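Local coordinates for pseudouridine synthase (Pyrococcus abyssi, PDB 2AUS), which probably isomerises uridine to pseudouridine in RNA, as a Cbf5-type synthase of the TruB family, at residues Y157-E162 against L169-V174; L250-I255 against K276-I281; D285-M290 against I316-E321. All coordinates share one frame; numbering follows the deposited sequence.

Contact 1 (Y157-E162 against L169-V174); sequences YIEILE and LFRVGV
A classic beta bulge interrupts the antiparallel hairpin of strands 152-164 and 167-174, part of the sheet of the TruB-family domain. Here L161 and E162 both face L169, whose carbonyl O takes two backbone N-H groups: that of L161 at 2.7 Å (N to O) and that of E162 at 3.1 Å (N to O). L169 N donates in turn to E162 O. Before the bulge the pairing is regular: E159 N reaches R171 O at 2.7 Å, and R171 N gives an almost straight bond to E159 O. At the far end the bond from Y157 N to G173 O is weak. I158, I160, F170 and V172 share one face of the sheet, where CG2 of I158 lies 3.9 Å from CD1 of the F170 ring; M129 of helix 122-131 covers part of this layer, and I184 and L183 of helix 180-191 touch F170 and V172. On the other face E159 and R171 run side by side, each with CG anti to its backbone N. R171 bends at chi3, and its NH1 forms a salt bridge to E159 OE1 at 3.0 Å, meeting the oxygen from above the carboxylate plane; the two flat groups stand 53° apart. L161 crosses L169 obliquely, CD1 against CG at 3.9 Å. At the bulge, the E162 carboxylate is hydrogen-bonded to the chain of another protein in the assembly. Y157 holds CG in the crowded position between backbone N and carbonyl carbon (chi1 59°), which folds the ring over G173; its OH is hydrogen-bonded to E109 OE2. A CB on G173 would collide with CE2 of that ring, whose face receives the glycine CA in a CH-pi contact, 3.6 Å from CA to the ring centroid.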
loop_
_atom_site.group_PDB
_atom_site.type_symbol
_atom_site.label_atom_id
_atom_site.label_comp_id
_atom_site.label_asym_id
_atom_site.label_seq_id
_atom_site.Cartn_x
_atom_site.Cartn_y
_atom_site.Cartn_z
ATOM N N TYR A 157 3.065 -33.290 -8.165
ATOM C CA TYR A 157 3.059 -33.011 -9.590
ATOM C C TYR A 157 3.571 -31.622 -9.924
ATOM O O TYR A 157 3.423 -30.682 -9.145
ATOM C CB TYR A 157 1.645 -33.192 -10.166
ATOM C CG TYR A 157 0.578 -32.312 -9.536
ATOM C CD1 TYR A 157 0.442 -30.967 -9.890
ATOM C CD2 TYR A 157 -0.295 -32.827 -8.585
ATOM C CE1 TYR A 157 -0.546 -30.161 -9.311
ATOM C CE2 TYR A 157 -1.280 -32.036 -7.998
ATOM C CZ TYR A 157 -1.403 -30.706 -8.365
ATOM O OH TYR A 157 -2.397 -29.940 -7.783
ATOM N N ILE A 158 4.197 -31.521 -11.088
ATOM C CA ILE A 158 4.719 -30.267 -11.594
ATOM C C ILE A 158 4.235 -30.191 -13.028
ATOM O O ILE A 158 4.695 -30.939 -13.887
ATOM C CB ILE A 158 6.256 -30.230 -11.589
ATOM C CG1 ILE A 158 6.770 -30.163 -10.152
ATOM C CG2 ILE A 158 6.747 -29.031 -12.382
ATOM C CD1 ILE A 158 8.283 -30.113 -10.047
ATOM N N GLU A 159 3.283 -29.299 -13.272
ATOM C CA GLU A 159 2.717 -29.114 -14.595
ATOM C C GLU A 159 3.174 -27.778 -15.179
ATOM O O GLU A 159 2.781 -26.713 -14.707
ATOM C CB GLU A 159 1.194 -29.157 -14.501
ATOM C CG GLU A 159 0.474 -28.548 -15.691
ATOM C CD GLU A 159 -1.008 -28.349 -15.422
ATOM O OE1 GLU A 159 -1.350 -27.744 -14.380
ATOM O OE2 GLU A 159 -1.829 -28.785 -16.259
ATOM N N ILE A 160 4.016 -27.839 -16.203
ATOM C CA ILE A 160 4.504 -26.628 -16.849
ATOM C C ILE A 160 3.402 -26.048 -17.723
ATOM O O ILE A 160 2.923 -26.696 -18.653
ATOM C CB ILE A 160 5.741 -26.920 -17.714
ATOM C CG1 ILE A 160 6.893 -27.373 -16.816
ATOM C CG2 ILE A 160 6.128 -25.678 -18.510
ATOM C CD1 ILE A 160 8.159 -27.729 -17.552
ATOM N N LEU A 161 2.989 -24.830 -17.400
ATOM C CA LEU A 161 1.944 -24.158 -18.150
ATOM C C LEU A 161 2.549 -23.502 -19.382
ATOM O O LEU A 161 2.149 -23.792 -20.508
ATOM C CB LEU A 161 1.254 -23.107 -17.278
ATOM C CG LEU A 161 0.518 -23.635 -16.035
ATOM C CD1 LEU A 161 -0.084 -22.470 -15.268
ATOM C CD2 LEU A 161 -0.578 -24.613 -16.449
ATOM N N GLU A 162 3.527 -22.628 -19.170
ATOM C CA GLU A 162 4.170 -21.948 -20.285
ATOM C C GLU A 162 5.660 -21.738 -20.068
ATOM O O GLU A 162 6.127 -21.594 -18.940
ATOM C CB GLU A 162 3.516 -20.585 -20.531
ATOM C CG GLU A 162 2.019 -20.629 -20.782
ATOM C CD GLU A 162 1.455 -19.265 -21.128
ATOM O OE1 GLU A 162 2.095 -18.255 -20.769
ATOM O OE2 GLU A 162 0.366 -19.206 -21.742
ATOM N N LEU A 169 6.377 -20.749 -16.233
ATOM C CA LEU A 169 5.154 -20.662 -15.450
ATOM C C LEU A 169 4.683 -22.100 -15.228
ATOM O O LEU A 169 4.388 -22.819 -16.187
ATOM C CB LEU A 169 4.091 -19.866 -16.219
ATOM C CG LEU A 169 2.696 -19.773 -15.592
ATOM C CD1 LEU A 169 2.748 -18.944 -14.315
ATOM C CD2 LEU A 169 1.725 -19.142 -16.591
ATOM N N PHE A 170 4.616 -22.532 -13.973
ATOM C CA PHE A 170 4.187 -23.898 -13.715
ATOM C C PHE A 170 3.287 -24.049 -12.506
ATOM O O PHE A 170 3.268 -23.201 -11.615
ATOM C CB PHE A 170 5.406 -24.811 -13.575
ATOM C CG PHE A 170 6.221 -24.570 -12.333
ATOM C CD1 PHE A 170 6.055 -25.374 -11.209
ATOM C CD2 PHE A 170 7.183 -23.564 -12.302
ATOM C CE1 PHE A 170 6.843 -25.186 -10.070
ATOM C CE2 PHE A 170 7.972 -23.368 -11.170
ATOM C CZ PHE A 170 7.802 -24.183 -10.052
ATOM N N ARG A 171 2.526 -25.136 -12.502
ATOM C CA ARG A 171 1.614 -25.449 -11.414
ATOM C C ARG A 171 2.232 -26.628 -10.684
ATOM O O ARG A 171 2.749 -27.548 -11.312
ATOM C CB ARG A 171 0.240 -25.821 -11.971
ATOM C CG ARG A 171 -0.690 -26.477 -10.966
ATOM C CD ARG A 171 -2.059 -26.719 -11.587
ATOM N NE ARG A 171 -2.837 -25.487 -11.631
ATOM C CZ ARG A 171 -3.484 -25.037 -12.700
ATOM N NH1 ARG A 171 -3.448 -25.717 -13.840
ATOM N NH2 ARG A 171 -4.177 -23.905 -12.627
ATOM N N VAL A 172 2.199 -26.592 -9.357
ATOM C CA VAL A 172 2.793 -27.660 -8.576
ATOM C C VAL A 172 1.949 -28.051 -7.373
ATOM O O VAL A 172 1.458 -27.191 -6.639
ATOM C CB VAL A 172 4.211 -27.251 -8.087
ATOM C CG1 VAL A 172 4.136 -25.956 -7.296
ATOM C CG2 VAL A 172 4.810 -28.349 -7.238
ATOM N N GLY A 173 1.776 -29.357 -7.194
ATOM C CA GLY A 173 1.028 -29.875 -6.064
ATOM C C GLY A 173 2.096 -30.375 -5.113
ATOM O O GLY A 173 3.036 -31.046 -5.547
ATOM N N VAL A 174 1.971 -30.054 -3.828
ATOM C CA VAL A 174 2.969 -30.461 -2.854
ATOM C C VAL A 174 2.399 -30.875 -1.503
ATOM O O VAL A 174 1.274 -30.524 -1.144
ATOM C CB VAL A 174 3.971 -29.321 -2.590
ATOM C CG1 VAL A 174 4.642 -28.897 -3.887
ATOM C CG2 VAL A 174 3.247 -28.129 -1.942
#

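Contact 2 (L250-I255 against K276-I281); sequences LPKIWI and KLNAGI
N278 grips both polar atoms of the K252 backbone. Its own N donates to K252 O at 3.0 Å, nearly along the C=O axis, while its side-chain OD1 accepts from K252 N at 2.8 Å, with the donor 29° above the amide plane. That OD1 has a second donor, a water 2.8 Å from it, which also gives a weak bond to L250 O. ND2 donates to E17 O, so both ends of the amide have a partner. Further along, W254 N reaches K276 O at 2.8 Å, and the return bond from K276 N to W254 O is weak. The W254 indole carries K276 over one face and K252 CB over the other: CE of the extended lysine chain sits 4.0 Å from the centroid of the five-membered ring, and NZ makes a longer cation-pi contact. N278 ND2 lies at the six-membered edge, and NE1 of the indole bonds to D294 OD1. An alanine in place of W254 would remove the indole, and would probably leave D294 OD1 without this donor and the K276 chain less firmly placed. On the face of the sheet opposite W254 and K276, I253 CG1 packs on L277 CB and on I281 CD1, with M309 of helix 306-311 touching all three residues. Strands 252-255 and 274-278 are thus antiparallel neighbours in the mixed sheet of the PUA domain, their pairing prolonged at one end by an asparagine side chain.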
loop_
_atom_site.group_PDB
_atom_site.type_symbol
_atom_site.label_atom_id
_atom_site.label_comp_id
_atom_site.label_asym_id
_atom_site.label_seq_id
_atom_site.Cartn_x
_atom_site.Cartn_y
_atom_site.Cartn_z
ATOM N N LEU A 250 -10.213 -34.765 6.422
ATOM C CA LEU A 250 -9.796 -35.536 7.588
ATOM C C LEU A 250 -10.657 -36.761 7.839
ATOM O O LEU A 250 -11.828 -36.797 7.473
ATOM C CB LEU A 250 -9.844 -34.690 8.861
ATOM C CG LEU A 250 -8.955 -33.463 9.028
ATOM C CD1 LEU A 250 -9.137 -32.940 10.442
ATOM C CD2 LEU A 250 -7.507 -33.819 8.763
ATOM N N PRO A 251 -10.073 -37.794 8.463
ATOM C CA PRO A 251 -10.799 -39.026 8.784
ATOM C C PRO A 251 -11.823 -38.592 9.843
ATOM O O PRO A 251 -11.500 -37.794 10.731
ATOM C CB PRO A 251 -9.719 -39.918 9.398
ATOM C CG PRO A 251 -8.444 -39.385 8.818
ATOM C CD PRO A 251 -8.657 -37.905 8.860
ATOM N N LYS A 252 -13.043 -39.100 9.771
ATOM C CA LYS A 252 -14.047 -38.690 10.738
ATOM C C LYS A 252 -14.636 -39.804 11.577
ATOM O O LYS A 252 -14.609 -40.968 11.189
ATOM C CB LYS A 252 -15.183 -37.967 10.013
ATOM C CG LYS A 252 -14.732 -36.729 9.284
ATOM C CD LYS A 252 -15.826 -36.177 8.397
ATOM C CE LYS A 252 -15.318 -34.981 7.612
ATOM N NZ LYS A 252 -16.370 -34.429 6.719
ATOM N N ILE A 253 -15.166 -39.420 12.735
ATOM C CA ILE A 253 -15.833 -40.344 13.647
ATOM C C ILE A 253 -17.144 -39.658 14.019
ATOM O O ILE A 253 -17.144 -38.555 14.561
ATOM C CB ILE A 253 -15.007 -40.590 14.931
ATOM C CG1 ILE A 253 -13.662 -41.223 14.562
ATOM C CG2 ILE A 253 -15.787 -41.519 15.895
ATOM C CD1 ILE A 253 -12.714 -41.393 15.739
ATOM N N TRP A 254 -18.256 -40.304 13.695
ATOM C CA TRP A 254 -19.580 -39.767 13.970
ATOM C C TRP A 254 -20.101 -40.325 15.294
ATOM O O TRP A 254 -20.104 -41.533 15.518
ATOM C CB TRP A 254 -20.515 -40.124 12.812
ATOM C CG TRP A 254 -20.231 -39.347 11.556
ATOM C CD1 TRP A 254 -20.822 -38.175 11.171
ATOM C CD2 TRP A 254 -19.330 -39.712 10.493
ATOM N NE1 TRP A 254 -20.353 -37.796 9.938
ATOM C CE2 TRP A 254 -19.433 -38.715 9.500
ATOM C CE3 TRP A 254 -18.438 -40.783 10.292
ATOM C CZ2 TRP A 254 -18.692 -38.759 8.299
ATOM C CZ3 TRP A 254 -17.698 -40.834 9.100
ATOM C CH2 TRP A 254 -17.828 -39.818 8.120
ATOM N N ILE A 255 -20.556 -39.446 16.175
ATOM C CA ILE A 255 -21.007 -39.903 17.478
ATOM C C ILE A 255 -22.452 -39.631 17.836
ATOM O O ILE A 255 -23.111 -38.775 17.240
ATOM C CB ILE A 255 -20.104 -39.319 18.578
ATOM C CG1 ILE A 255 -20.259 -37.794 18.628
ATOM C CG2 ILE A 255 -18.651 -39.692 18.281
ATOM C CD1 ILE A 255 -19.516 -37.133 19.761
ATOM N N LYS A 276 -20.568 -44.392 13.675
ATOM C CA LYS A 276 -19.920 -44.839 12.452
ATOM C C LYS A 276 -18.623 -44.048 12.304
ATOM O O LYS A 276 -18.459 -42.990 12.923
ATOM C CB LYS A 276 -20.842 -44.587 11.257
ATOM C CG LYS A 276 -21.294 -43.149 11.144
ATOM C CD LYS A 276 -22.483 -43.001 10.207
ATOM C CE LYS A 276 -22.895 -41.547 10.100
ATOM N NZ LYS A 276 -24.075 -41.383 9.219
ATOM N N LEU A 277 -17.705 -44.561 11.491
ATOM C CA LEU A 277 -16.423 -43.906 11.278
ATOM C C LEU A 277 -15.751 -44.309 9.971
ATOM O O LEU A 277 -16.124 -45.296 9.342
ATOM C CB LEU A 277 -15.459 -44.184 12.443
ATOM C CG LEU A 277 -15.371 -45.514 13.214
ATOM C CD1 LEU A 277 -15.734 -46.707 12.363
ATOM C CD2 LEU A 277 -13.954 -45.647 13.775
ATOM N N ASN A 278 -14.764 -43.522 9.562
ATOM C CA ASN A 278 -14.027 -43.804 8.342
ATOM C C ASN A 278 -13.082 -44.969 8.576
ATOM O O ASN A 278 -12.615 -45.199 9.699
ATOM C CB ASN A 278 -13.214 -42.584 7.917
ATOM C CG ASN A 278 -14.054 -41.531 7.248
ATOM O OD1 ASN A 278 -13.825 -40.340 7.429
ATOM N ND2 ASN A 278 -15.034 -41.964 6.453
ATOM N N ALA A 279 -12.815 -45.714 7.514
ATOM C CA ALA A 279 -11.893 -46.831 7.600
ATOM C C ALA A 279 -10.497 -46.230 7.556
ATOM O O ALA A 279 -10.331 -45.035 7.297
ATOM C CB ALA A 279 -12.091 -47.764 6.411
ATOM N N GLY A 280 -9.493 -47.059 7.813
ATOM C CA GLY A 280 -8.117 -46.601 7.748
ATOM C C GLY A 280 -7.616 -45.644 8.806
ATOM O O GLY A 280 -6.556 -45.048 8.627
ATOM N N ILE A 281 -8.357 -45.467 9.893
ATOM C CA ILE A 281 -7.882 -44.574 10.944
ATOM C C ILE A 281 -6.913 -45.383 11.789
ATOM O O ILE A 281 -7.163 -46.551 12.079
ATOM C CB ILE A 281 -9.015 -44.087 11.871
ATOM C CG1 ILE A 281 -9.943 -43.132 11.124
ATOM C CG2 ILE A 281 -8.421 -43.400 13.098
ATOM C CD1 ILE A 281 -11.128 -42.691 11.966
HETATM O O HOH W 1 -14.257 -38.287 5.602
#

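Contact 3 (D285-M290 against I316-E321)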
loop_
_atom_site.group_PDB
_atom_site.type_symbol
_atom_site.label_atom_id
_atom_site.label_comp_id
_atom_site.label_asym_id
_atom_site.label_seq_id
_atom_site.Cartn_x
_atom_site.Cartn_y
_atom_site.Cartn_z
ATOM N N ASP A 285 -3.421 -40.614 14.438
ATOM C CA ASP A 285 -4.006 -39.771 13.401
ATOM C C ASP A 285 -4.894 -38.657 13.940
ATOM O O ASP A 285 -5.587 -38.819 14.943
ATOM C CB ASP A 285 -4.846 -40.603 12.425
ATOM C CG ASP A 285 -4.013 -41.550 11.578
ATOM O OD1 ASP A 285 -2.805 -41.280 11.382
ATOM O OD2 ASP A 285 -4.579 -42.556 11.094
ATOM N N LEU A 286 -4.861 -37.522 13.252
ATOM C CA LEU A 286 -5.694 -36.379 13.597
ATOM C C LEU A 286 -7.066 -36.726 13.024
ATOM O O LEU A 286 -7.191 -37.028 11.836
ATOM C CB LEU A 286 -5.156 -35.121 12.925
ATOM C CG LEU A 286 -5.995 -33.842 12.985
ATOM C CD1 LEU A 286 -6.230 -33.421 14.429
ATOM C CD2 LEU A 286 -5.267 -32.745 12.211
ATOM N N VAL A 287 -8.088 -36.715 13.870
ATOM C CA VAL A 287 -9.423 -37.043 13.401
ATOM C C VAL A 287 -10.414 -35.968 13.787
ATOM O O VAL A 287 -10.179 -35.192 14.709
ATOM C CB VAL A 287 -9.926 -38.390 13.974
ATOM C CG1 VAL A 287 -8.984 -39.512 13.561
ATOM C CG2 VAL A 287 -10.045 -38.313 15.502
ATOM N N ALA A 288 -11.524 -35.921 13.061
ATOM C CA ALA A 288 -12.567 -34.954 13.352
ATOM C C ALA A 288 -13.757 -35.733 13.903
ATOM O O ALA A 288 -14.210 -36.685 13.282
ATOM C CB ALA A 288 -12.959 -34.204 12.083
ATOM N N ILE A 289 -14.239 -35.335 15.077
ATOM C CA ILE A 289 -15.384 -35.972 15.713
ATOM C C ILE A 289 -16.613 -35.214 15.230
ATOM O O ILE A 289 -16.688 -33.993 15.373
ATOM C CB ILE A 289 -15.311 -35.853 17.234
ATOM C CG1 ILE A 289 -14.044 -36.554 17.751
ATOM C CG2 ILE A 289 -16.590 -36.414 17.849
ATOM C CD1 ILE A 289 -13.904 -36.509 19.247
ATOM N N MET A 290 -17.579 -35.941 14.678
ATOM C CA MET A 290 -18.765 -35.310 14.117
ATOM C C MET A 290 -20.063 -35.759 14.753
ATOM O O MET A 290 -20.162 -36.880 15.258
ATOM C CB MET A 290 -18.853 -35.630 12.616
ATOM C CG MET A 290 -17.556 -35.450 11.812
ATOM S SD MET A 290 -16.918 -33.777 11.679
ATOM C CE MET A 290 -18.047 -33.040 10.516
ATOM N N ILE A 316 -10.958 -45.336 25.649
ATOM C CA ILE A 316 -10.903 -44.028 25.020
ATOM C C ILE A 316 -10.535 -44.194 23.550
ATOM O O ILE A 316 -9.484 -44.748 23.218
ATOM C CB ILE A 316 -9.868 -43.134 25.713
ATOM C CG1 ILE A 316 -10.300 -42.899 27.163
ATOM C CG2 ILE A 316 -9.730 -41.808 24.972
ATOM C CD1 ILE A 316 -9.312 -42.090 27.975
ATOM N N ALA A 317 -11.413 -43.730 22.669
ATOM C CA ALA A 317 -11.164 -43.844 21.241
ATOM C C ALA A 317 -10.389 -42.633 20.735
ATOM O O ALA A 317 -9.550 -42.752 19.845
ATOM C CB ALA A 317 -12.481 -43.982 20.494
ATOM N N VAL A 318 -10.666 -41.466 21.303
ATOM C CA VAL A 318 -9.976 -40.256 20.877
ATOM C C VAL A 318 -9.607 -39.310 22.009
ATOM O O VAL A 318 -10.419 -39.034 22.895
ATOM C CB VAL A 318 -10.829 -39.434 19.879
ATOM C CG1 VAL A 318 -10.056 -38.191 19.446
ATOM C CG2 VAL A 318 -11.199 -40.284 18.672
ATOM N N ASP A 319 -8.374 -38.815 21.969
ATOM C CA ASP A 319 -7.915 -37.848 22.952
ATOM C C ASP A 319 -8.217 -36.484 22.355
ATOM O O ASP A 319 -7.499 -36.004 21.480
ATOM C CB ASP A 319 -6.416 -37.987 23.214
ATOM C CG ASP A 319 -6.123 -38.727 24.502
ATOM O OD1 ASP A 319 -6.737 -38.377 25.534
ATOM O OD2 ASP A 319 -5.280 -39.649 24.493
ATOM N N VAL A 320 -9.297 -35.871 22.822
ATOM C CA VAL A 320 -9.726 -34.575 22.314
ATOM C C VAL A 320 -8.728 -33.462 22.602
ATOM O O VAL A 320 -8.346 -33.237 23.749
ATOM C CB VAL A 320 -11.110 -34.206 22.891
ATOM C CG1 VAL A 320 -11.537 -32.836 22.393
ATOM C CG2 VAL A 320 -12.133 -35.266 22.492
ATOM N N GLU A 321 -8.315 -32.761 21.551
ATOM C CA GLU A 321 -7.352 -31.679 21.687
ATOM C C GLU A 321 -8.022 -30.315 21.625
ATOM O O GLU A 321 -7.537 -29.354 22.219
ATOM C CB GLU A 321 -6.290 -31.782 20.592
ATOM C CG GLU A 321 -5.635 -33.148 20.527
ATOM C CD GLU A 321 -4.483 -33.201 19.542
ATOM O OE1 GLU A 321 -4.672 -32.788 18.377
ATOM O OE2 GLU A 321 -3.390 -33.669 19.938
#
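In the PUA domain, a beta pseudobarrel, strands 286-291 and 316-323 are not neighbours: strand 296-302 pairs with both, and the curl of the sheet brings their side chains face to face. The two segments cross at 93°, with their axes 8.8 Å apart, and no hydrogen bond links them. The apolar contacts carry the packing. V287 and V318 meet tip to tip, CG2 of V287 touching both methyls of V318, with its CG2 at 3.9 Å from V318 CG2. I289 holds CG1 beside its backbone N, and its extended chain sends CD1 across V320 at about a right angle, 3.9 Å from V320 CG2. L269 touches both I289 and V318, so the valine is part of a wider hydrophobic core. Within strand 316-323 a classic beta bulge sets A317 and V318 both opposite L269. The polar groups find their partners outside the pair: V320 N is bonded to N268 OD1. E321 OE1 has a weak bond to Q101 NE2 and lies 4.3 Å from CD1 of L286.

Contacts 2 and 3 belong to one PUA domain and one sheet, their centres about 9 Å apart. Strands 252-255 and 286-291 are parallel neighbours there, and the probable bonds I253 O to M290 N (2.7 Å) and I255 N to M290 O (2.8 Å) tie them together. Across the core, I253 CD1 packs on V318 CG2 at 3.5 Å, so the apolar side chains of the two contacts meet. Contact 1 stands apart in the TruB-family region, its centre about 33 Å from that of contact 2 and about 35 Å from that of contact 3. It does not touch either of them, and of the three it alone meets another protein chain.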